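Local coordinates for uncharacterized protein (Parabacteroides merdae ATCC 43184, PDB 4OPW) that is of unknown function but, as a putative auto-transporter adhesin head domain built largely as a parallel beta solenoid, probably takes part in cell adhesion, at residues Asp31-Ser37 with Ile80-Lys86; Phe21-Phe26 with Trp87-Lys92; Lys147-Cys153 with Asn167-Tyr173; Lys106-Leu110 with Val126-Lys130. All blocks are in the same frame, centred on the assembly; numbering follows the deposited sequence. Where two conformers were deposited one is given.

Contact 1. Residues Asp31-Ser37 with Ile80-Lys86; sequences DFNYEQS and IVKTNSK
Strands 31-36 and 80-85 form a parallel beta ladder in the wall of the solenoid, pairing F32 with V81, Y34 with T83 and Q36 with S85 on the inward face, where all but Q36 are buried. Their directions differ by only 13°. At the first end the backbone bonds are short and nearly straight, N33 N to V81 O at 2.7 Å being one; further on S85 N to E35 O, at 3.3 Å, is weak. F32 suits the apolar half: V81 CG1 sits over one face of its ring, 3.9 Å from the centroid, a CH-pi contact, while T83 CG2 lies 3.5 Å from F32 CZ in an oblique approach. T83 can be polar here because its OG1 bonds to H42 O. In Y34 the ring carbon CG lies opposite the backbone nitrogen (chi1 174°), which sends the ring along the strand, and its OH donates to S85 OG at 2.7 Å, with OG in the ring plane at the edge. S85 OG is in turn bonded to W87 O. In one of its two conformers, Q36 gives a bond from NE2 to K86 O at 2.8 Å, nearly in the amide plane, and OE1 receives K106 N. On the other face N84 ND2 reaches S37 OG, just past the strand, at 3.0 Å, tilted from its amide plane; ND2 also bonds S39 O, and OD1 accepts from H42 N. The sheet face that carries F32 and Y34 thus passes from apolar packing at one end to hydrogen bonding at the other.

Contact 2. Residues Phe21-Phe26 with Trp87-Lys92; sequences FNAIKF and WLKEVK
The F26 ring meets V91 at its edge, where V91 CG1 lies near the ring plane and 4.4 Å from F26 CE1; F32 of strand 31-36, which faces it across the core, also packs on F26, the two ring planes inclined by about 40°. A chi1 of 62° sets CG of F26 between its own nitrogen and carbonyl carbon and turns the ring toward V91. On the same buried face I24 and L88 join methyl to methyl, CD1 to CD1 at 3.7 Å, their side chains crossing at about a right angle: two branched aliphatic residues that fill the core beside the aromatics. I24 makes both its backbone bonds to the one neighbouring strand, its N donating to E90 O at 3.0 Å and its O accepting K92 N at 2.8 Å. Before the strands begin, K89 N makes a nearly straight 2.7 Å bond to N22 O. The opposite face carries K25, E90 and K92, whose charges suit solvent, and small A23, which is buried, its CB beside that of E90. In one of its two conformers K92 NZ forms a weak 3.2 Å salt bridge with E90 OE2. A water joins F21 O to W87 N. Strand 23-27 lies between 63-66 and 90-94 in a parallel run, with 109-114 following on the far side of 90-94; strands 31-36 and 98-101 press on the inner face through Y34 and F99.

Contact 3. Residues Lys147-Cys153 with Asn167-Tyr173; sequences KTDKLEC and NAEEADY. With EDO (1,2-ethanediol), chain E.
K150 NZ bridges two acids, one on each strand, and meets them quite differently: it approaches E152 OE2, at 2.8 Å, on the anti lone pair, but comes to D172 OD2, at 2.9 Å, from 62° above the carboxylate plane. The lysine chain is bent at chi2 and chi4, which folds its ammonium back over D172. Its charge probably eases the repulsion of the two carboxylates, which stand 4.5 Å apart between E152 OE2 and D172 OD2. Equally particular is D149 O, which accepts from both E169 N and E170 N where the paired chains turn a corner. This is the stacking of successive coils in a parallel beta solenoid, each residue lying over its counterpart: L151 over A171, C153 over Y173. Small A168 packs its CB 3.7 Å from T148 CG2 and 3.8 Å from L151 CB, and T148 OG1 is satisfied by V128 O. Deeper in, C153 CB lies 3.6 Å from Y173 CD1 at the edge of the ring, and L151 CD2 approaches Y173 OH. At the corner a 1,2-ethanediol, probably from the crystallisation liquor, donates O2 to D149 OD1 at 2.7 Å in one of the two conformers of that aspartate.

Contact 4. Residues Lys106-Leu110 with Val126-Lys130; sequences KGDEL and VEVGK. With EDO (1,2-ethanediol), chain E.
V128 and L110 make the tight side of this contact, while K106, E127, E109 and K130 make the solvent side. V128 presses its CB to 3.3 Å from G107 O, and its CG1 methyl lies 4.1 Å from L110 CB. The V128 chi1 of -67° places CG1 beside the backbone nitrogen, on the side of G107 and L110. L110 also meets V126 with CD2 at a right angle, and L105 and L131 close round the two: branched aliphatic residues suit this interior. The backbone is firm at one end, with L110 N to K130 O at 3.0 Å and K130 N to D108 O, more bent, at the same length. In G107, at phi 144° and psi 170°, a CB would strike the preceding carbonyl oxygen, which suits a residue that has none, and G129 too is bare where the opposite carbonyl of D108 comes close. Toward K106 the pairing loosens: G129 N reaches G107 O only weakly, and a water takes over, donating to E127 O at 2.8 Å and accepting weakly from G107 N. Outside, E109 and K130 run alongside each other in the same direction, and in one conformer of E109 its CG is 3.8 Å from K130 CB. E127 OE2 accepts from O1 of a 1,2-ethanediol, probably a crystallisation additive. Corners stacked over one another, each bending the chain from one face to the next, mark a parallel beta solenoid; here both happen to carry glycine.

Along the chain contact 2 opens first and encloses contact 1; contact 4 and then contact 3 follow. Contacts 2, 4 and 3 share one long sheet, in which strands 23-27, 90-94, 109-114, 130-136, 150-156 and 170-177 lie side by side and parallel. Contact 1 belongs to another face, its centre about 10 Å from that of contact 2, which it touches through F32 on F26, and about 17 Å from that of contact 4, which also reaches that face and meets it through Q36 and K106. Centres of contacts 1 and 3 are about 25 Å apart. From contact 4 to contact 3 the chain climbs in regular coils, whereas contacts 1 and 2 close over a long irregular excursion.

Contact 1. Residues Asp31-Ser37 with Ile80-Lys86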
# COMPACT_ATOMS: atom_id res chain seq x y z
N ASP A 31 -7.90 11.47 2.91
CA ASP A 31 -8.65 10.22 2.95
C ASP A 31 -9.03 9.91 1.52
O ASP A 31 -9.93 10.56 0.99
CB ASP A 31 -9.88 10.36 3.86
CG ASP A 31 -9.43 10.69 5.27
OD1 ASP A 31 -8.76 9.82 5.89
OD2 ASP A 31 -9.57 11.87 5.69
N PHE A 32 -8.33 8.98 0.87
CA PHE A 32 -8.56 8.68 -0.55
C PHE A 32 -9.31 7.35 -0.70
O PHE A 32 -8.78 6.29 -0.36
CB PHE A 32 -7.21 8.65 -1.32
CG PHE A 32 -7.31 8.77 -2.82
CD1 PHE A 32 -7.91 7.77 -3.58
CD2 PHE A 32 -6.71 9.84 -3.49
CE1 PHE A 32 -8.00 7.88 -4.97
CE2 PHE A 32 -6.80 9.95 -4.88
CZ PHE A 32 -7.44 8.96 -5.62
N ASN A 33 -10.56 7.43 -1.19
CA ASN A 33 -11.47 6.29 -1.36
C ASN A 33 -11.59 5.96 -2.84
O ASN A 33 -12.02 6.80 -3.63
CB ASN A 33 -12.84 6.62 -0.73
CG ASN A 33 -12.70 6.82 0.76
OD1 ASN A 33 -12.11 5.98 1.46
ND2 ASN A 33 -13.10 7.98 1.28
N TYR A 34 -11.17 4.75 -3.20
CA TYR A 34 -11.13 4.32 -4.58
C TYR A 34 -11.98 3.10 -4.85
O TYR A 34 -12.05 2.18 -4.03
CB TYR A 34 -9.65 4.02 -5.00
CG TYR A 34 -9.53 3.42 -6.38
CD1 TYR A 34 -9.54 4.23 -7.51
CD2 TYR A 34 -9.47 2.04 -6.56
CE1 TYR A 34 -9.54 3.67 -8.80
CE2 TYR A 34 -9.47 1.47 -7.83
CZ TYR A 34 -9.49 2.29 -8.95
OH TYR A 34 -9.49 1.70 -10.19
N GLU A 35 -12.58 3.08 -6.03
CA GLU A 35 -13.32 1.91 -6.50
C GLU A 35 -12.97 1.66 -7.96
O GLU A 35 -12.82 2.61 -8.74
CB GLU A 35 -14.83 2.07 -6.30
CG GLU A 35 -15.28 1.79 -4.87
CD GLU A 35 -16.74 2.08 -4.56
OE1 GLU A 35 -17.61 1.74 -5.39
OE2 GLU A 35 -17.02 2.60 -3.45
N GLN A 36 -12.78 0.40 -8.31
CA GLN A 36 -12.50 -0.02 -9.68
C GLN A 36 -13.84 -0.39 -10.32
O GLN A 36 -14.54 -1.28 -9.82
CB GLN A 36 -11.49 -1.18 -9.75
CG GLN A 36 -10.92 -1.38 -11.17
CD GLN A 36 -10.11 -2.64 -11.37
OE1 GLN A 36 -9.71 -3.32 -10.43
NE2 GLN A 36 -9.83 -2.98 -12.63
N SER A 37 -14.23 0.33 -11.39
CA SER A 37 -15.51 0.08 -12.05
C SER A 37 -15.51 0.61 -13.47
O SER A 37 -14.66 1.44 -13.81
CB SER A 37 -16.65 0.74 -11.27
OG SER A 37 -16.63 2.15 -11.43
N ILE A 80 -11.12 14.79 1.78
CA ILE A 80 -11.60 13.48 1.34
C ILE A 80 -11.69 13.46 -0.17
O ILE A 80 -12.22 14.39 -0.78
CB ILE A 80 -12.99 13.11 1.96
CG1 ILE A 80 -13.03 13.30 3.50
CG2 ILE A 80 -13.42 11.66 1.57
CD1 ILE A 80 -14.47 13.16 4.11
N VAL A 81 -11.17 12.39 -0.77
CA VAL A 81 -11.23 12.15 -2.21
C VAL A 81 -12.00 10.84 -2.42
O VAL A 81 -11.69 9.83 -1.79
CB VAL A 81 -9.82 12.10 -2.86
CG1 VAL A 81 -9.91 11.77 -4.36
CG2 VAL A 81 -9.09 13.42 -2.65
N LYS A 82 -13.04 10.87 -3.28
CA LYS A 82 -13.76 9.67 -3.66
C LYS A 82 -13.74 9.59 -5.19
O LYS A 82 -14.26 10.49 -5.84
CB LYS A 82 -15.20 9.65 -3.12
CG LYS A 82 -15.91 8.33 -3.43
CD LYS A 82 -17.36 8.31 -2.97
CE LYS A 82 -18.12 7.20 -3.66
NZ LYS A 82 -19.36 6.83 -2.94
N THR A 83 -13.11 8.55 -5.77
CA THR A 83 -13.05 8.49 -7.24
C THR A 83 -13.04 7.04 -7.73
O THR A 83 -12.96 6.11 -6.92
CB THR A 83 -11.84 9.30 -7.76
OG1 THR A 83 -11.95 9.49 -9.17
CG2 THR A 83 -10.50 8.69 -7.38
N ASN A 84 -13.15 6.84 -9.03
CA ASN A 84 -13.16 5.51 -9.63
C ASN A 84 -12.46 5.53 -10.98
O ASN A 84 -12.36 6.60 -11.62
CB ASN A 84 -14.62 4.99 -9.78
CG ASN A 84 -15.42 5.68 -10.86
OD1 ASN A 84 -15.72 6.88 -10.76
ND2 ASN A 84 -15.77 4.95 -11.93
N SER A 85 -12.03 4.35 -11.44
CA SER A 85 -11.44 4.18 -12.76
C SER A 85 -11.64 2.74 -13.20
O SER A 85 -11.87 1.87 -12.36
CB SER A 85 -9.95 4.54 -12.75
OG SER A 85 -9.18 3.55 -12.10
N LYS A 86 -11.52 2.49 -14.50
CA LYS A 86 -11.69 1.13 -14.99
C LYS A 86 -10.47 0.25 -14.62
O LYS A 86 -10.63 -0.95 -14.38
CB LYS A 86 -11.91 1.17 -16.51
CG LYS A 86 -12.22 -0.18 -17.12
CD LYS A 86 -12.72 -0.07 -18.56
CE LYS A 86 -12.79 -1.46 -19.17
NZ LYS A 86 -13.39 -1.44 -20.55

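Contact 2. Residues Phe21-Phe26 with Trp87-Lys92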
# COMPACT_ATOMS: atom_id res chain seq x y z
N PHE A 21 -7.67 7.48 -15.65
CA PHE A 21 -6.38 7.31 -14.98
C PHE A 21 -6.19 5.84 -14.64
O PHE A 21 -7.19 5.14 -14.40
CB PHE A 21 -6.22 8.21 -13.73
CG PHE A 21 -7.19 7.92 -12.61
CD1 PHE A 21 -6.89 6.98 -11.62
CD2 PHE A 21 -8.42 8.58 -12.54
CE1 PHE A 21 -7.80 6.68 -10.60
CE2 PHE A 21 -9.32 8.31 -11.49
CZ PHE A 21 -9.01 7.35 -10.54
N ASN A 22 -4.94 5.36 -14.56
CA ASN A 22 -4.69 3.97 -14.16
C ASN A 22 -3.62 3.94 -13.05
O ASN A 22 -3.15 2.87 -12.65
CB ASN A 22 -4.28 3.10 -15.37
CG ASN A 22 -3.00 3.53 -16.05
OD1 ASN A 22 -2.27 4.39 -15.55
ND2 ASN A 22 -2.72 2.94 -17.22
N ALA A 23 -3.22 5.13 -12.55
CA ALA A 23 -2.21 5.26 -11.52
C ALA A 23 -2.53 6.46 -10.67
O ALA A 23 -3.07 7.46 -11.17
CB ALA A 23 -0.81 5.38 -12.15
N ILE A 24 -2.23 6.35 -9.37
CA ILE A 24 -2.54 7.40 -8.40
C ILE A 24 -1.29 7.80 -7.62
O ILE A 24 -0.53 6.92 -7.20
CB ILE A 24 -3.67 6.93 -7.43
CG1 ILE A 24 -4.99 6.60 -8.17
CG2 ILE A 24 -3.93 7.99 -6.31
CD1 ILE A 24 -6.05 5.77 -7.32
N LYS A 25 -1.11 9.10 -7.40
CA LYS A 25 -0.01 9.65 -6.60
C LYS A 25 -0.53 10.79 -5.75
O LYS A 25 -1.17 11.70 -6.27
CB LYS A 25 1.16 10.09 -7.49
CG LYS A 25 2.40 10.58 -6.75
CD LYS A 25 3.52 10.86 -7.75
CE LYS A 25 4.75 11.49 -7.15
NZ LYS A 25 5.77 11.80 -8.19
N PHE A 26 -0.27 10.74 -4.45
CA PHE A 26 -0.67 11.85 -3.57
C PHE A 26 0.19 11.82 -2.31
O PHE A 26 0.70 10.77 -1.92
CB PHE A 26 -2.18 11.82 -3.23
CG PHE A 26 -2.70 10.61 -2.48
CD1 PHE A 26 -2.65 9.34 -3.04
CD2 PHE A 26 -3.37 10.76 -1.27
CE1 PHE A 26 -3.13 8.22 -2.36
CE2 PHE A 26 -3.91 9.64 -0.60
CZ PHE A 26 -3.74 8.38 -1.14
N TRP A 87 -9.29 0.84 -14.64
CA TRP A 87 -8.03 0.15 -14.39
C TRP A 87 -7.20 0.85 -13.33
O TRP A 87 -7.22 2.09 -13.22
CB TRP A 87 -7.22 0.08 -15.70
CG TRP A 87 -7.95 -0.58 -16.83
CD1 TRP A 87 -8.52 0.04 -17.91
CD2 TRP A 87 -8.24 -1.97 -16.96
NE1 TRP A 87 -9.11 -0.90 -18.72
CE2 TRP A 87 -8.96 -2.14 -18.16
CE3 TRP A 87 -7.96 -3.10 -16.17
CZ2 TRP A 87 -9.38 -3.40 -18.62
CZ3 TRP A 87 -8.35 -4.35 -16.64
CH2 TRP A 87 -9.08 -4.49 -17.83
N LEU A 88 -6.41 0.06 -12.58
CA LEU A 88 -5.48 0.60 -11.59
C LEU A 88 -4.24 -0.28 -11.53
O LEU A 88 -4.32 -1.43 -11.14
CB LEU A 88 -6.11 0.75 -10.20
CG LEU A 88 -5.21 1.42 -9.15
CD1 LEU A 88 -4.99 2.91 -9.46
CD2 LEU A 88 -5.76 1.23 -7.75
N LYS A 89 -3.09 0.27 -11.94
CA LYS A 89 -1.86 -0.52 -11.93
C LYS A 89 -0.88 -0.05 -10.85
O LYS A 89 0.09 -0.76 -10.55
CB LYS A 89 -1.18 -0.50 -13.34
CG LYS A 89 -0.56 0.88 -13.69
CD LYS A 89 0.15 0.86 -15.03
CE LYS A 89 0.82 2.18 -15.29
NZ LYS A 89 1.57 2.18 -16.57
N GLU A 90 -1.09 1.15 -10.29
CA GLU A 90 -0.12 1.69 -9.33
C GLU A 90 -0.71 2.71 -8.40
O GLU A 90 -1.54 3.53 -8.80
CB GLU A 90 1.01 2.36 -10.14
CG GLU A 90 2.17 2.96 -9.37
CD GLU A 90 3.08 3.67 -10.35
OE1 GLU A 90 3.73 2.97 -11.15
OE2 GLU A 90 3.01 4.92 -10.44
N VAL A 91 -0.24 2.68 -7.14
CA VAL A 91 -0.58 3.67 -6.13
C VAL A 91 0.69 4.08 -5.41
O VAL A 91 1.44 3.20 -4.95
CB VAL A 91 -1.67 3.20 -5.11
CG1 VAL A 91 -2.01 4.31 -4.09
CG2 VAL A 91 -2.94 2.71 -5.81
N LYS A 92 0.93 5.40 -5.32
CA LYS A 92 2.05 5.96 -4.56
C LYS A 92 1.41 6.87 -3.50
O LYS A 92 0.82 7.89 -3.86
CB LYS A 92 3.05 6.71 -5.48
CG LYS A 92 3.56 5.87 -6.64
CD LYS A 92 4.76 6.47 -7.32
CE LYS A 92 5.46 5.43 -8.16
NZ LYS A 92 5.90 5.96 -9.47
O HOH W 1 -8.66 3.43 -16.12
O HOH W 2 1.46 6.79 -9.54
O HOH W 3 6.39 8.65 -9.23

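Contact 3. Residues Lys147-Cys153 with Asn167-Tyr173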
# COMPACT_ATOMS: atom_id res chain seq x y z
N LYS A 147 -4.88 -12.98 -4.59
CA LYS A 147 -4.67 -14.12 -5.48
C LYS A 147 -3.73 -13.63 -6.54
O LYS A 147 -4.07 -12.71 -7.28
CB LYS A 147 -6.00 -14.67 -6.06
CG LYS A 147 -5.86 -15.75 -7.15
CD LYS A 147 -5.28 -17.06 -6.64
CE LYS A 147 -5.02 -18.05 -7.75
NZ LYS A 147 -4.32 -19.25 -7.24
N THR A 148 -2.49 -14.14 -6.54
CA THR A 148 -1.50 -13.67 -7.51
C THR A 148 -0.56 -14.78 -7.94
O THR A 148 -0.53 -15.85 -7.31
CB THR A 148 -0.70 -12.45 -6.90
OG1 THR A 148 0.05 -11.79 -7.92
CG2 THR A 148 0.22 -12.84 -5.76
N ASP A 149 0.20 -14.53 -9.01
CA ASP A 149 1.22 -15.47 -9.45
C ASP A 149 2.49 -15.11 -8.69
O ASP A 149 2.95 -15.90 -7.87
CB ASP A 149 1.40 -15.44 -10.97
CG ASP A 149 0.22 -16.05 -11.72
OD1 ASP A 149 -0.33 -17.07 -11.24
OD2 ASP A 149 -0.15 -15.50 -12.78
N LYS A 150 2.99 -13.87 -8.86
CA LYS A 150 4.16 -13.38 -8.16
C LYS A 150 3.77 -12.34 -7.11
O LYS A 150 3.09 -11.38 -7.43
CB LYS A 150 5.16 -12.76 -9.16
CG LYS A 150 6.48 -12.29 -8.51
CD LYS A 150 7.28 -13.44 -7.83
CE LYS A 150 8.35 -12.92 -6.91
NZ LYS A 150 9.40 -12.18 -7.68
N LEU A 151 4.24 -12.55 -5.87
CA LEU A 151 4.06 -11.60 -4.77
C LEU A 151 5.41 -11.06 -4.34
O LEU A 151 6.35 -11.85 -4.12
CB LEU A 151 3.35 -12.28 -3.58
CG LEU A 151 3.20 -11.50 -2.29
CD1 LEU A 151 2.32 -10.23 -2.49
CD2 LEU A 151 2.60 -12.39 -1.21
N GLU A 152 5.54 -9.73 -4.26
CA GLU A 152 6.74 -9.05 -3.80
C GLU A 152 6.33 -8.14 -2.67
O GLU A 152 5.40 -7.33 -2.82
CB GLU A 152 7.46 -8.31 -4.91
CG GLU A 152 8.09 -9.27 -5.91
CD GLU A 152 8.55 -8.66 -7.21
OE1 GLU A 152 8.57 -7.41 -7.31
OE2 GLU A 152 8.89 -9.42 -8.15
N CYS A 153 6.97 -8.35 -1.51
CA CYS A 153 6.73 -7.58 -0.30
C CYS A 153 8.03 -7.09 0.22
O CYS A 153 8.94 -7.87 0.51
CB CYS A 153 5.99 -8.39 0.75
SG CYS A 153 4.23 -8.56 0.44
N ASN A 167 -3.44 -16.55 -1.74
CA ASN A 167 -2.51 -17.44 -2.41
C ASN A 167 -1.60 -16.72 -3.38
O ASN A 167 -2.04 -15.83 -4.08
CB ASN A 167 -3.29 -18.52 -3.20
CG ASN A 167 -4.07 -19.48 -2.34
OD1 ASN A 167 -3.59 -20.57 -1.98
ND2 ASN A 167 -5.31 -19.12 -2.02
N ALA A 168 -0.35 -17.14 -3.43
CA ALA A 168 0.65 -16.70 -4.41
C ALA A 168 1.41 -17.92 -4.88
O ALA A 168 1.50 -18.89 -4.13
CB ALA A 168 1.61 -15.67 -3.81
N GLU A 169 1.92 -17.92 -6.12
CA GLU A 169 2.70 -19.07 -6.61
C GLU A 169 4.14 -18.95 -6.11
O GLU A 169 4.77 -19.96 -5.77
CB GLU A 169 2.64 -19.18 -8.15
CG GLU A 169 1.30 -19.67 -8.65
CD GLU A 169 1.06 -21.13 -8.33
OE1 GLU A 169 1.72 -22.00 -8.95
OE2 GLU A 169 0.29 -21.41 -7.38
N GLU A 170 4.65 -17.70 -6.06
CA GLU A 170 5.99 -17.35 -5.60
C GLU A 170 5.90 -16.08 -4.80
O GLU A 170 5.13 -15.19 -5.16
CB GLU A 170 6.98 -17.11 -6.77
CG GLU A 170 7.15 -18.25 -7.76
CD GLU A 170 8.10 -17.95 -8.91
OE1 GLU A 170 8.15 -16.79 -9.36
OE2 GLU A 170 8.77 -18.90 -9.38
N ALA A 171 6.69 -15.98 -3.72
CA ALA A 171 6.72 -14.74 -2.94
C ALA A 171 8.14 -14.39 -2.55
O ALA A 171 8.91 -15.26 -2.14
CB ALA A 171 5.84 -14.86 -1.69
N ASP A 172 8.47 -13.09 -2.67
CA ASP A 172 9.73 -12.53 -2.22
C ASP A 172 9.41 -11.58 -1.09
O ASP A 172 8.75 -10.56 -1.33
CB ASP A 172 10.50 -11.82 -3.35
CG ASP A 172 11.05 -12.70 -4.46
OD1 ASP A 172 11.20 -13.91 -4.24
OD2 ASP A 172 11.36 -12.15 -5.54
N TYR A 173 9.78 -11.95 0.14
CA TYR A 173 9.55 -11.13 1.32
C TYR A 173 10.86 -10.55 1.78
O TYR A 173 11.84 -11.30 1.91
CB TYR A 173 8.92 -11.95 2.46
CG TYR A 173 7.55 -12.52 2.18
CD1 TYR A 173 6.43 -11.69 2.10
CD2 TYR A 173 7.34 -13.89 2.13
CE1 TYR A 173 5.15 -12.22 1.92
CE2 TYR A 173 6.07 -14.43 1.97
CZ TYR A 173 4.98 -13.58 1.85
OH TYR A 173 3.71 -14.09 1.72
C1 EDO E . -4.48 -14.68 -10.65
O1 EDO E . -5.19 -15.86 -10.98
C2 EDO E . -2.97 -14.92 -10.85
O2 EDO E . -2.57 -16.06 -10.10

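Contact 4. Residues Lys106-Leu110 with Val126-Lys130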
# COMPACT_ATOMS: atom_id res chain seq x y z
N LYS A 106 -8.38 -5.87 -10.05
CA LYS A 106 -7.89 -6.85 -11.03
C LYS A 106 -6.90 -6.19 -11.98
O LYS A 106 -6.82 -4.96 -12.01
CB LYS A 106 -9.06 -7.50 -11.79
CG LYS A 106 -9.86 -6.54 -12.68
CD LYS A 106 -10.92 -7.27 -13.50
CE LYS A 106 -11.73 -6.30 -14.32
NZ LYS A 106 -10.89 -5.65 -15.35
N GLY A 107 -6.16 -6.98 -12.72
CA GLY A 107 -5.19 -6.47 -13.68
C GLY A 107 -3.95 -7.32 -13.76
O GLY A 107 -3.75 -8.20 -12.92
N ASP A 108 -3.11 -7.05 -14.76
CA ASP A 108 -1.85 -7.79 -14.93
C ASP A 108 -0.92 -7.54 -13.74
O ASP A 108 -0.27 -8.47 -13.25
CB ASP A 108 -1.14 -7.36 -16.23
CG ASP A 108 -1.85 -7.75 -17.53
OD1 ASP A 108 -2.70 -8.66 -17.50
OD2 ASP A 108 -1.54 -7.14 -18.57
N GLU A 109 -0.85 -6.27 -13.28
CA GLU A 109 0.05 -5.89 -12.19
C GLU A 109 -0.53 -4.80 -11.32
O GLU A 109 -1.18 -3.88 -11.83
CB GLU A 109 1.40 -5.40 -12.77
CG GLU A 109 2.25 -6.50 -13.40
CD GLU A 109 3.62 -6.11 -13.94
OE1 GLU A 109 4.27 -5.23 -13.34
OE2 GLU A 109 4.05 -6.73 -14.94
N LEU A 110 -0.24 -4.86 -10.02
CA LEU A 110 -0.60 -3.81 -9.09
C LEU A 110 0.62 -3.54 -8.22
O LEU A 110 1.10 -4.44 -7.52
CB LEU A 110 -1.86 -4.12 -8.26
CG LEU A 110 -2.26 -3.04 -7.24
CD1 LEU A 110 -2.47 -1.64 -7.92
CD2 LEU A 110 -3.47 -3.47 -6.44
N VAL A 126 -8.04 -8.87 -4.23
CA VAL A 126 -7.06 -8.40 -5.21
C VAL A 126 -6.65 -9.62 -6.04
O VAL A 126 -6.08 -10.57 -5.48
CB VAL A 126 -5.85 -7.70 -4.53
CG1 VAL A 126 -4.80 -7.27 -5.56
CG2 VAL A 126 -6.30 -6.52 -3.67
N GLU A 127 -6.97 -9.63 -7.34
CA GLU A 127 -6.60 -10.76 -8.21
C GLU A 127 -5.79 -10.21 -9.36
O GLU A 127 -6.34 -9.64 -10.30
CB GLU A 127 -7.84 -11.55 -8.67
CG GLU A 127 -7.47 -12.74 -9.54
CD GLU A 127 -8.45 -13.89 -9.58
OE1 GLU A 127 -9.58 -13.76 -9.05
OE2 GLU A 127 -8.07 -14.95 -10.14
N VAL A 128 -4.46 -10.36 -9.28
CA VAL A 128 -3.53 -9.81 -10.27
C VAL A 128 -2.45 -10.82 -10.61
O VAL A 128 -2.24 -11.76 -9.86
CB VAL A 128 -2.89 -8.49 -9.72
CG1 VAL A 128 -3.92 -7.37 -9.60
CG2 VAL A 128 -2.13 -8.71 -8.40
N GLY A 129 -1.76 -10.60 -11.73
CA GLY A 129 -0.65 -11.46 -12.12
C GLY A 129 0.56 -11.24 -11.22
O GLY A 129 1.20 -12.19 -10.79
N LYS A 130 0.83 -9.98 -10.88
CA LYS A 130 1.95 -9.63 -10.01
C LYS A 130 1.51 -8.56 -9.02
O LYS A 130 0.93 -7.55 -9.42
CB LYS A 130 3.13 -9.14 -10.86
CG LYS A 130 4.40 -8.80 -10.08
CD LYS A 130 5.38 -8.11 -11.00
CE LYS A 130 6.73 -7.92 -10.36
NZ LYS A 130 7.71 -7.35 -11.32
C1 EDO E . -4.48 -14.68 -10.65
O1 EDO E . -5.19 -15.86 -10.98
C2 EDO E . -2.97 -14.92 -10.85
O2 EDO E . -2.57 -16.06 -10.10
O HOH W 4 -6.75 -10.39 -12.94